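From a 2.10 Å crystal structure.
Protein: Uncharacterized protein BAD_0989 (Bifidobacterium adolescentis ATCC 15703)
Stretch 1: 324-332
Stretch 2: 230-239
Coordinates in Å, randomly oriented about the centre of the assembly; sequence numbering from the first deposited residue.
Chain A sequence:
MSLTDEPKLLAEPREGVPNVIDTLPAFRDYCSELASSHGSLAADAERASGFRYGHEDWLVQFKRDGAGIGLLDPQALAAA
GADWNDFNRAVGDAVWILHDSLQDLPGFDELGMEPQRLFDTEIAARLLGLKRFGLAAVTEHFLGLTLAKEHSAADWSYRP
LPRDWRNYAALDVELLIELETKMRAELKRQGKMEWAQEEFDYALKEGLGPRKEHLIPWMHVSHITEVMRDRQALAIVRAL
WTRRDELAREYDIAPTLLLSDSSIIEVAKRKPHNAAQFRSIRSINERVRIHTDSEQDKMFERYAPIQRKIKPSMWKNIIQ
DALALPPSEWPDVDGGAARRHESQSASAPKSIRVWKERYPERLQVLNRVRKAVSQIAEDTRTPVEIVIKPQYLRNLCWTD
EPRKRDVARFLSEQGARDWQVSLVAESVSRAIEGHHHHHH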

# COMPACT_ATOMS: atom_id res chain seq x y z
N ALA A 324 15.74 -25.78 -20.49
CA ALA A 324 17.10 -26.31 -20.53
C ALA A 324 17.68 -26.49 -19.12
O ALA A 324 18.82 -26.95 -18.96
CB ALA A 324 18.00 -25.42 -21.37
N LEU A 325 16.90 -26.11 -18.10
CA LEU A 325 17.30 -26.26 -16.70
C LEU A 325 17.35 -27.72 -16.27
O LEU A 325 16.45 -28.49 -16.61
CB LEU A 325 16.31 -25.53 -15.78
CG LEU A 325 16.51 -24.06 -15.48
CD1 LEU A 325 15.54 -23.68 -14.37
CD2 LEU A 325 17.92 -23.78 -15.04
N PRO A 326 18.40 -28.10 -15.51
CA PRO A 326 18.45 -29.41 -14.87
C PRO A 326 17.29 -29.52 -13.88
O PRO A 326 17.02 -28.55 -13.16
CB PRO A 326 19.79 -29.40 -14.13
CG PRO A 326 20.60 -28.33 -14.80
CD PRO A 326 19.61 -27.30 -15.21
N PRO A 327 16.59 -30.67 -13.86
CA PRO A 327 15.46 -30.92 -12.95
C PRO A 327 15.74 -30.63 -11.47
O PRO A 327 14.82 -30.29 -10.73
CB PRO A 327 15.18 -32.41 -13.17
CG PRO A 327 15.61 -32.66 -14.56
CD PRO A 327 16.83 -31.81 -14.75
N SER A 328 17.01 -30.72 -11.07
CA SER A 328 17.43 -30.44 -9.71
C SER A 328 17.50 -28.94 -9.41
O SER A 328 17.89 -28.53 -8.31
CB SER A 328 18.78 -31.10 -9.44
OG SER A 328 19.81 -30.56 -10.27
N GLU A 329 17.13 -28.11 -10.39
CA GLU A 329 17.11 -26.66 -10.21
C GLU A 329 15.70 -26.07 -10.24
O GLU A 329 15.52 -24.89 -9.94
CB GLU A 329 18.01 -25.96 -11.22
CG GLU A 329 19.48 -25.99 -10.85
CD GLU A 329 20.34 -25.22 -11.83
OE1 GLU A 329 20.19 -23.98 -11.91
OE2 GLU A 329 21.17 -25.86 -12.50
N TRP A 330 14.72 -26.91 -10.60
CA TRP A 330 13.31 -26.53 -10.54
C TRP A 330 12.91 -26.27 -9.09
O TRP A 330 13.33 -26.99 -8.19
CB TRP A 330 12.41 -27.64 -11.09
CG TRP A 330 12.69 -28.07 -12.50
CD1 TRP A 330 13.37 -27.38 -13.46
CD2 TRP A 330 12.26 -29.29 -13.12
NE1 TRP A 330 13.41 -28.11 -14.63
CE2 TRP A 330 12.73 -29.28 -14.45
CE3 TRP A 330 11.52 -30.40 -12.67
CZ2 TRP A 330 12.49 -30.34 -15.34
CZ3 TRP A 330 11.28 -31.45 -13.56
CH2 TRP A 330 11.76 -31.41 -14.88
N PRO A 331 12.10 -25.22 -8.86
CA PRO A 331 11.60 -24.91 -7.53
C PRO A 331 10.50 -25.88 -7.12
O PRO A 331 9.99 -26.61 -7.97
CB PRO A 331 11.03 -23.50 -7.71
CG PRO A 331 10.57 -23.49 -9.12
CD PRO A 331 11.61 -24.26 -9.87
N ASP A 332 10.14 -25.89 -5.84
CA ASP A 332 9.15 -26.82 -5.27
C ASP A 332 7.73 -26.55 -5.77
O ASP A 332 6.81 -26.26 -4.99
CB ASP A 332 9.19 -26.77 -3.74
CG ASP A 332 10.59 -26.96 -3.18
OD1 ASP A 332 11.20 -28.03 -3.42
OD2 ASP A 332 11.08 -26.04 -2.49
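Stretch 2, residues 230-239: DRQALAIVRA

Two arginines of one helix, Arg 231 and Arg 238, reach from stretch 2 to the main-chain carbonyls of an irregular segment, and between them the helix offers that segment Leu 234, Ala 235 and the methylenes of Gln 232. The pair illustrates a general principle: a segment without helix or strand can leave some peptide oxygens free, and long basic side chains can supply donors to them. Stretch 2 is helical from Arg 231 to Ala 239 and runs on later in the chain. Asp 230 caps its start, OD1 accepting weak bonds from Gln 232 N at 3.3 Å and Ala 233 N at 3.4 Å. Spacings of three, four and seven residues return side chains to one face of a helix, and Arg 231, Leu 234, Ala 235 and Arg 238 all point their CA-to-CB bonds toward stretch 1. That segment, in which Glu 329 N bonds Pro 326 O at 2.8 Å in a local turn, crosses the helix obliquely with an opposing component, Glu 329 meeting Arg 238 and Asp 332 meeting Arg 231.

The nearest CA atoms are those of Trp 330 and Ala 235, 5.4 Å apart, a proximity compatible with the small alanine side chain. Ala 235 CB lies 3.8 Å from Trp 330 CD1 and 4.1 Å from Leu 325 CD1. The indole lies largely across the first turn of the helix, where Gln 232 CB sits over one face, 3.8 Å from the centroid of the six-membered ring of Trp 330, a CH-pi contact. Pro 331 packs on the helix itself, its CG 4.0 Å from Leu 234 CB.

At the later end, Arg 238 NH1 donates to Glu 329 O at 3.0 Å, while Pro 331 CD covers one face of the guanidinium, 3.8 Å from Arg 238 NH1. At the earlier end, Arg 231 NH1 lies 2.8 Å from Trp 330 O and makes a weak hydrogen bond to Pro 331 O at 2.9 Å. Asp 332 OD1 adds a long salt bridge to Arg 231 NH1 at 3.8 Å; it lies well out of the guanidinium plane, so the attraction is one of charge alone.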

# COMPACT_ATOMS: atom_id res chain seq x y z
N ASP A 230 3.48 -29.21 -11.20
CA ASP A 230 4.43 -29.35 -12.28
C ASP A 230 5.59 -28.38 -12.05
O ASP A 230 5.46 -27.17 -12.29
CB ASP A 230 3.71 -29.08 -13.61
CG ASP A 230 4.56 -29.36 -14.84
OD1 ASP A 230 5.77 -29.69 -14.71
OD2 ASP A 230 4.01 -29.26 -15.96
N ARG A 231 6.71 -28.91 -11.58
CA ARG A 231 7.87 -28.10 -11.22
C ARG A 231 8.61 -27.51 -12.43
O ARG A 231 9.25 -26.47 -12.30
CB ARG A 231 8.82 -28.87 -10.30
CG ARG A 231 8.10 -29.57 -9.15
CD ARG A 231 8.97 -29.78 -7.91
NE ARG A 231 10.22 -30.47 -8.20
CZ ARG A 231 11.42 -30.04 -7.83
NH1 ARG A 231 11.55 -28.92 -7.14
NH2 ARG A 231 12.50 -30.75 -8.15
N GLN A 232 8.52 -28.18 -13.58
CA GLN A 232 9.07 -27.63 -14.83
C GLN A 232 8.24 -26.44 -15.32
O GLN A 232 8.79 -25.48 -15.86
CB GLN A 232 9.18 -28.69 -15.93
CG GLN A 232 10.08 -28.24 -17.10
CD GLN A 232 10.28 -29.30 -18.17
OE1 GLN A 232 11.31 -29.31 -18.85
NE2 GLN A 232 9.32 -30.20 -18.32
N ALA A 233 6.93 -26.51 -15.13
CA ALA A 233 6.04 -25.38 -15.40
C ALA A 233 6.35 -24.23 -14.46
O ALA A 233 6.36 -23.07 -14.87
CB ALA A 233 4.59 -25.79 -15.26
N LEU A 234 6.64 -24.56 -13.21
CA LEU A 234 7.00 -23.57 -12.21
C LEU A 234 8.32 -22.89 -12.53
O LEU A 234 8.46 -21.69 -12.32
CB LEU A 234 7.00 -24.18 -10.81
CG LEU A 234 5.60 -24.51 -10.26
CD1 LEU A 234 5.67 -25.32 -8.96
CD2 LEU A 234 4.76 -23.25 -10.07
N ALA A 235 9.27 -23.65 -13.09
CA ALA A 235 10.52 -23.09 -13.61
C ALA A 235 10.29 -22.12 -14.77
O ALA A 235 11.01 -21.13 -14.91
CB ALA A 235 11.45 -24.20 -14.04
N ILE A 236 9.28 -22.41 -15.59
CA ILE A 236 8.89 -21.53 -16.69
C ILE A 236 8.23 -20.24 -16.17
O ILE A 236 8.60 -19.14 -16.59
CB ILE A 236 7.98 -22.29 -17.73
CG1 ILE A 236 8.82 -23.33 -18.47
CG2 ILE A 236 7.35 -21.34 -18.73
CD1 ILE A 236 8.04 -24.41 -19.16
N VAL A 237 7.29 -20.39 -15.24
CA VAL A 237 6.67 -19.25 -14.55
C VAL A 237 7.72 -18.36 -13.87
O VAL A 237 7.71 -17.15 -14.05
CB VAL A 237 5.61 -19.72 -13.52
CG1 VAL A 237 5.13 -18.55 -12.68
CG2 VAL A 237 4.44 -20.38 -14.23
N ARG A 238 8.64 -18.97 -13.13
CA ARG A 238 9.75 -18.25 -12.51
C ARG A 238 10.56 -17.45 -13.52
O ARG A 238 10.82 -16.26 -13.29
CB ARG A 238 10.68 -19.21 -11.77
CG ARG A 238 11.73 -18.50 -10.93
CD ARG A 238 12.55 -19.46 -10.10
NE ARG A 238 13.18 -20.51 -10.91
CZ ARG A 238 14.05 -21.41 -10.43
NH1 ARG A 238 14.56 -22.33 -11.24
NH2 ARG A 238 14.41 -21.38 -9.16
N ALA A 239 10.95 -18.09 -14.62
CA ALA A 239 11.82 -17.48 -15.63
C ALA A 239 11.11 -16.34 -16.37
O ALA A 239 11.72 -15.29 -16.60
CB ALA A 239 12.30 -18.54 -16.61